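Long-range contact in acyl-CoA hydrolase (Bacillus halodurans, PDB 1VPM), which binds coenzyme A and probably hydrolyses the thioester bond of long-chain fatty acyl-CoA molecules: residues A[91-105]-A[138-152]. Sequence-based numbering, arbitrary orientation. Where two conformers were deposited one is given.
Sequences FVTHTGRTSMEVYVR and VPQVEPQTEEEKRLY. With COA (coenzyme A), chain D.
Val-138 sits against the turn of a hotdog-fold hairpin, strands 85-95 and 99-109, whose residues Arg-97, Thr-98 and Ser-99 bind the 3'-phosphate of coenzyme A. Val-138 N donates to Arg-97 O (2.9 Å), while its CG1 meets Thr-98 O and the selenomethionine methyl of Met-100. At Pro-139 the backbone O lies 3.4 Å from Thr-95 CG2, and one water links Thr-95 OG1 to Val-141 N. Val-141 fits its two methyls against the backbone of Val-92 to His-94. The chain then turns into helix 146-166, opened by a Thr-145/Glu-148 capping box. Glu-147 is extended, with CG anti to the backbone N (chi1 -180°), and Arg-105 grips its carboxylate end-on in a salt bridge: NH1 reaches OE2 at 3.0 Å, 35° out of the carboxylate plane, and NH2 reaches OE1 at 3.1 Å. Since Arg-105 NE also pairs with Glu-89, an alanine here would probably leave both carboxylates without their shared cation. Leu-151 CD1 packs on Thr-93 CG2 (3.9 Å) and also lies over one face of the Tyr-103 ring, offset toward its rim. Finally, Tyr-152 receives the edge of His-94 in a T-shaped stack, His-94 CD2 lying 3.6 Å from Tyr-152 CE2.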
# COMPACT_ATOMS: atom_id res chain seq x y z
N PHE A 91 -21.63 14.54 -3.92
CA PHE A 91 -23.06 14.26 -3.80
C PHE A 91 -23.71 13.97 -5.13
O PHE A 91 -23.24 14.41 -6.18
CB PHE A 91 -23.78 15.38 -3.06
CG PHE A 91 -23.48 16.75 -3.56
CD1 PHE A 91 -22.44 17.49 -3.02
CD2 PHE A 91 -24.30 17.34 -4.49
CE1 PHE A 91 -22.21 18.79 -3.44
CE2 PHE A 91 -24.08 18.64 -4.90
CZ PHE A 91 -23.04 19.36 -4.36
N VAL A 92 -24.79 13.20 -5.06
CA VAL A 92 -25.59 12.87 -6.22
C VAL A 92 -26.35 14.12 -6.59
O VAL A 92 -27.04 14.71 -5.76
CB VAL A 92 -26.56 11.68 -5.93
CG1 VAL A 92 -27.48 11.46 -7.09
CG2 VAL A 92 -25.79 10.44 -5.67
N THR A 93 -26.30 14.49 -7.88
CA THR A 93 -26.91 15.70 -8.37
C THR A 93 -28.13 15.42 -9.21
O THR A 93 -29.00 16.28 -9.32
CB THR A 93 -25.96 16.50 -9.27
OG1 THR A 93 -25.39 15.65 -10.25
CG2 THR A 93 -24.88 17.07 -8.46
N HIS A 94 -28.23 14.21 -9.75
CA HIS A 94 -29.32 13.85 -10.72
C HIS A 94 -29.23 12.36 -11.00
O HIS A 94 -28.19 11.76 -10.85
CB HIS A 94 -29.17 14.61 -12.06
CG HIS A 94 -30.36 14.56 -12.97
ND1 HIS A 94 -30.40 13.79 -14.12
CD2 HIS A 94 -31.52 15.28 -12.97
CE1 HIS A 94 -31.54 13.99 -14.75
NE2 HIS A 94 -32.25 14.88 -14.08
N THR A 95 -30.32 11.76 -11.43
CA THR A 95 -30.35 10.33 -11.69
C THR A 95 -31.07 10.03 -12.99
O THR A 95 -31.92 10.79 -13.42
CB THR A 95 -31.06 9.54 -10.55
OG1 THR A 95 -32.47 9.82 -10.52
CG2 THR A 95 -30.39 9.77 -9.20
N GLY A 96 -30.75 8.88 -13.55
CA GLY A 96 -31.54 8.29 -14.65
C GLY A 96 -32.21 7.06 -14.08
O GLY A 96 -32.55 7.04 -12.91
N ARG A 97 -32.31 6.00 -14.85
CA ARG A 97 -32.99 4.79 -14.43
C ARG A 97 -32.14 3.99 -13.47
O ARG A 97 -32.60 3.64 -12.38
CB ARG A 97 -33.36 3.93 -15.65
CG ARG A 97 -34.43 2.90 -15.33
CD ARG A 97 -34.81 2.07 -16.57
NE ARG A 97 -33.77 1.09 -16.93
CZ ARG A 97 -33.61 -0.11 -16.36
NH1 ARG A 97 -34.42 -0.54 -15.38
NH2 ARG A 97 -32.63 -0.89 -16.79
N THR A 98 -30.91 3.70 -13.88
CA THR A 98 -29.94 2.96 -13.07
C THR A 98 -28.69 3.76 -12.78
O THR A 98 -27.79 3.26 -12.10
CB THR A 98 -29.53 1.66 -13.78
OG1 THR A 98 -28.70 1.94 -14.92
CG2 THR A 98 -30.77 0.89 -14.22
N SER A 99 -28.62 4.98 -13.32
CA SER A 99 -27.40 5.81 -13.27
C SER A 99 -27.61 7.03 -12.39
O SER A 99 -28.73 7.51 -12.18
CB SER A 99 -26.97 6.20 -14.69
OG SER A 99 -27.88 7.10 -15.29
N MSE A 100 -26.50 7.49 -11.81
CA MSE A 100 -26.46 8.66 -10.97
C MSE A 100 -25.32 9.54 -11.42
O MSE A 100 -24.20 9.07 -11.62
CB MSE A 100 -26.17 8.22 -9.55
CG MSE A 100 -27.27 7.42 -8.93
SE MSE A 100 -26.66 6.35 -7.37
CE MSE A 100 -25.77 4.85 -8.27
N GLU A 101 -25.60 10.82 -11.60
CA GLU A 101 -24.53 11.78 -11.73
C GLU A 101 -24.05 12.17 -10.32
O GLU A 101 -24.85 12.47 -9.43
CB GLU A 101 -25.00 13.05 -12.46
CG GLU A 101 -23.88 14.02 -12.69
CD GLU A 101 -24.36 15.31 -13.38
OE1 GLU A 101 -25.19 16.04 -12.77
OE2 GLU A 101 -23.96 15.52 -14.54
N VAL A 102 -22.74 12.10 -10.15
CA VAL A 102 -22.09 12.48 -8.91
C VAL A 102 -21.15 13.68 -9.18
O VAL A 102 -20.32 13.65 -10.10
CB VAL A 102 -21.34 11.32 -8.25
CG1 VAL A 102 -20.63 11.78 -6.98
CG2 VAL A 102 -22.29 10.16 -7.95
N TYR A 103 -21.38 14.75 -8.46
CA TYR A 103 -20.47 15.91 -8.45
C TYR A 103 -19.48 15.76 -7.31
O TYR A 103 -19.85 15.44 -6.17
CB TYR A 103 -21.30 17.21 -8.31
CG TYR A 103 -20.47 18.43 -7.95
CD1 TYR A 103 -19.77 19.13 -8.91
CD2 TYR A 103 -20.37 18.85 -6.61
CE1 TYR A 103 -19.01 20.27 -8.57
CE2 TYR A 103 -19.65 19.98 -6.27
CZ TYR A 103 -18.93 20.65 -7.21
OH TYR A 103 -18.23 21.76 -6.80
N VAL A 104 -18.21 16.00 -7.62
CA VAL A 104 -17.15 16.00 -6.65
C VAL A 104 -16.35 17.30 -6.74
O VAL A 104 -15.91 17.66 -7.79
CB VAL A 104 -16.22 14.78 -6.82
CG1 VAL A 104 -15.13 14.78 -5.78
CG2 VAL A 104 -16.99 13.46 -6.70
N ARG A 105 -16.07 17.89 -5.57
CA ARG A 105 -15.15 19.05 -5.46
C ARG A 105 -13.99 18.65 -4.58
O ARG A 105 -14.14 17.97 -3.54
CB ARG A 105 -15.84 20.30 -4.96
CG ARG A 105 -16.78 20.18 -3.79
CD ARG A 105 -17.22 21.60 -3.34
NE ARG A 105 -18.47 21.55 -2.57
CZ ARG A 105 -19.60 22.15 -2.95
NH1 ARG A 105 -19.69 22.82 -4.09
NH2 ARG A 105 -20.67 22.04 -2.19
N VAL A 138 -32.41 2.99 -9.57
CA VAL A 138 -32.02 3.86 -8.46
C VAL A 138 -33.13 4.85 -8.14
O VAL A 138 -33.91 5.25 -9.04
CB VAL A 138 -30.69 4.63 -8.74
CG1 VAL A 138 -29.60 3.61 -8.99
CG2 VAL A 138 -30.86 5.61 -9.87
N PRO A 139 -33.21 5.25 -6.86
CA PRO A 139 -34.19 6.27 -6.53
C PRO A 139 -33.79 7.65 -7.12
O PRO A 139 -32.63 7.91 -7.47
CB PRO A 139 -34.16 6.28 -5.00
CG PRO A 139 -32.88 5.66 -4.60
CD PRO A 139 -32.38 4.86 -5.71
N GLN A 140 -34.76 8.53 -7.23
CA GLN A 140 -34.43 9.91 -7.60
C GLN A 140 -33.82 10.68 -6.45
O GLN A 140 -33.89 10.26 -5.31
CB GLN A 140 -35.68 10.62 -8.07
CG GLN A 140 -36.20 10.08 -9.35
CD GLN A 140 -37.39 10.89 -9.86
OE1 GLN A 140 -37.88 11.81 -9.19
NE2 GLN A 140 -37.87 10.52 -11.04
N VAL A 141 -33.22 11.81 -6.77
CA VAL A 141 -32.66 12.73 -5.80
C VAL A 141 -33.53 14.01 -5.75
O VAL A 141 -34.16 14.40 -6.76
CB VAL A 141 -31.18 13.01 -6.14
CG1 VAL A 141 -31.04 13.95 -7.34
CG2 VAL A 141 -30.46 13.52 -4.94
N GLU A 142 -33.63 14.58 -4.55
CA GLU A 142 -34.42 15.80 -4.29
C GLU A 142 -33.45 16.94 -4.01
O GLU A 142 -32.88 16.97 -2.95
CB GLU A 142 -35.35 15.63 -3.09
CG GLU A 142 -36.12 16.93 -2.79
CD GLU A 142 -36.91 16.92 -1.46
OE1 GLU A 142 -37.20 15.82 -0.92
OE2 GLU A 142 -37.22 18.03 -0.99
N PRO A 143 -33.22 17.87 -4.95
CA PRO A 143 -32.29 19.00 -4.66
C PRO A 143 -32.89 19.96 -3.64
O PRO A 143 -34.10 20.14 -3.63
CB PRO A 143 -32.12 19.68 -6.01
CG PRO A 143 -33.28 19.30 -6.82
CD PRO A 143 -33.78 17.95 -6.31
N GLN A 144 -32.09 20.51 -2.75
CA GLN A 144 -32.63 21.41 -1.74
C GLN A 144 -31.95 22.76 -1.69
O GLN A 144 -32.66 23.79 -1.67
CB GLN A 144 -32.57 20.75 -0.39
CG GLN A 144 -33.45 19.49 -0.33
CD GLN A 144 -33.53 18.85 1.04
OE1 GLN A 144 -34.65 18.53 1.51
NE2 GLN A 144 -32.37 18.62 1.69
N THR A 145 -30.62 22.79 -1.68
CA THR A 145 -29.89 24.07 -1.80
C THR A 145 -30.05 24.66 -3.19
O THR A 145 -30.42 23.95 -4.14
CB THR A 145 -28.39 23.91 -1.49
OG1 THR A 145 -27.75 23.17 -2.54
CG2 THR A 145 -28.16 23.26 -0.14
N GLU A 146 -29.79 25.96 -3.35
CA GLU A 146 -29.83 26.55 -4.67
C GLU A 146 -28.79 25.98 -5.61
O GLU A 146 -29.05 25.78 -6.79
CB GLU A 146 -29.76 28.10 -4.63
CG GLU A 146 -30.93 28.78 -3.94
CD GLU A 146 -32.28 28.40 -4.53
OE1 GLU A 146 -32.41 28.25 -5.77
OE2 GLU A 146 -33.22 28.27 -3.76
N GLU A 147 -27.62 25.65 -5.07
CA GLU A 147 -26.56 24.98 -5.84
C GLU A 147 -27.04 23.62 -6.38
O GLU A 147 -26.98 23.34 -7.60
CB GLU A 147 -25.36 24.80 -4.96
CG GLU A 147 -24.15 24.12 -5.60
CD GLU A 147 -23.01 23.97 -4.63
OE1 GLU A 147 -23.16 23.16 -3.70
OE2 GLU A 147 -21.95 24.61 -4.80
N GLU A 148 -27.64 22.83 -5.50
CA GLU A 148 -28.23 21.54 -5.88
C GLU A 148 -29.32 21.67 -6.94
O GLU A 148 -29.34 20.91 -7.92
CB GLU A 148 -28.78 20.78 -4.66
CG GLU A 148 -27.72 20.28 -3.70
CD GLU A 148 -28.26 20.00 -2.32
OE1 GLU A 148 -29.47 20.02 -2.08
OE2 GLU A 148 -27.42 19.70 -1.45
N LYS A 149 -30.20 22.67 -6.82
CA LYS A 149 -31.25 22.85 -7.80
C LYS A 149 -30.63 23.21 -9.13
O LYS A 149 -31.06 22.72 -10.19
CB LYS A 149 -32.20 23.94 -7.36
CG LYS A 149 -33.04 23.53 -6.16
CD LYS A 149 -33.87 24.71 -5.73
CE LYS A 149 -34.41 24.68 -4.37
NZ LYS A 149 -35.12 26.04 -4.23
N ARG A 150 -29.62 24.09 -9.11
CA ARG A 150 -28.97 24.49 -10.36
C ARG A 150 -28.28 23.27 -11.04
O ARG A 150 -28.42 23.09 -12.25
CB ARG A 150 -27.99 25.64 -10.12
CG ARG A 150 -27.00 25.87 -11.24
CD ARG A 150 -26.17 27.11 -11.06
NE ARG A 150 -25.37 27.09 -9.85
CZ ARG A 150 -24.16 26.54 -9.78
NH1 ARG A 150 -23.55 26.01 -10.85
NH2 ARG A 150 -23.51 26.59 -8.64
N LEU A 151 -27.58 22.44 -10.28
CA LEU A 151 -26.92 21.26 -10.83
C LEU A 151 -27.96 20.26 -11.36
O LEU A 151 -27.72 19.65 -12.39
CB LEU A 151 -25.98 20.65 -9.83
CG LEU A 151 -24.78 21.53 -9.45
CD1 LEU A 151 -23.84 20.85 -8.46
CD2 LEU A 151 -24.01 21.99 -10.66
N TYR A 152 -29.06 20.07 -10.65
CA TYR A 152 -30.15 19.22 -11.12
C TYR A 152 -30.74 19.74 -12.44
O TYR A 152 -30.96 18.97 -13.38
CB TYR A 152 -31.17 19.05 -9.98
CG TYR A 152 -32.33 18.13 -10.25
CD1 TYR A 152 -33.41 18.57 -10.94
CD2 TYR A 152 -32.34 16.82 -9.78
CE1 TYR A 152 -34.48 17.76 -11.19
CE2 TYR A 152 -33.43 15.99 -10.00
CZ TYR A 152 -34.49 16.48 -10.72
OH TYR A 152 -35.56 15.70 -10.96
N1A COA D . -21.18 7.54 -19.47
C2A COA D . -22.32 7.94 -18.82
N3A COA D . -23.39 7.04 -18.68
C4A COA D . -23.28 5.78 -19.19
C5A COA D . -22.13 5.37 -19.87
C6A COA D . -21.06 6.26 -20.03
N6A COA D . -20.02 5.91 -20.81
N7A COA D . -22.32 4.07 -20.28
C8A COA D . -23.56 3.67 -19.87
N9A COA D . -24.15 4.71 -19.21
C1B COA D . -25.39 4.64 -18.45
C2B COA D . -26.56 4.43 -19.38
O2B COA D . -26.93 5.63 -20.00
C3B COA D . -27.60 3.87 -18.42
O3B COA D . -28.29 5.00 -17.90
P3B COA D . -29.79 4.97 -17.37
O7A COA D . -30.68 5.36 -18.48
O8A COA D . -30.03 5.90 -16.25
O9A COA D . -30.03 3.59 -16.82
C4B COA D . -26.75 3.10 -17.40
O4B COA D . -25.40 3.47 -17.67
C5B COA D . -26.85 1.58 -17.53
O5B COA D . -26.47 1.22 -18.86
P1A COA D . -27.34 0.20 -19.81
O1A COA D . -27.28 0.70 -21.24
O2A COA D . -28.74 -0.01 -19.28
O3A COA D . -26.61 -1.23 -19.67
P2A COA D . -25.07 -1.61 -20.02
O4A COA D . -24.67 -0.97 -21.34
O5A COA D . -25.00 -3.13 -19.97
O6A COA D . -24.17 -1.03 -18.80
CBP COA D . -22.13 -0.03 -18.08
CCP COA D . -23.38 0.14 -18.94
CDP COA D . -21.49 1.34 -17.82
CEP COA D . -22.59 -0.64 -16.74
CAP COA D . -21.12 -0.97 -18.81
OAP COA D . -20.72 -0.54 -20.10
C9P COA D . -19.91 -1.21 -17.93
O9P COA D . -20.05 -2.19 -16.92
N8P COA D . -18.77 -0.52 -18.08
C7P COA D . -17.69 -0.84 -17.17
C6P COA D . -17.89 -0.19 -15.80
C5P COA D . -16.71 -0.46 -14.90
O5P COA D . -16.48 -1.64 -14.55
N4P COA D . -15.95 0.57 -14.52
C3P COA D . -14.85 0.41 -13.61
C2P COA D . -13.44 0.35 -14.22
S1P COA D . -13.10 -0.65 -15.73
O HOH W 1 -28.79 18.27 -7.40
O HOH W 2 -33.11 12.39 -9.71
O HOH W 3 -33.86 7.48 -10.72
O HOH W 4 -35.12 4.20 -11.26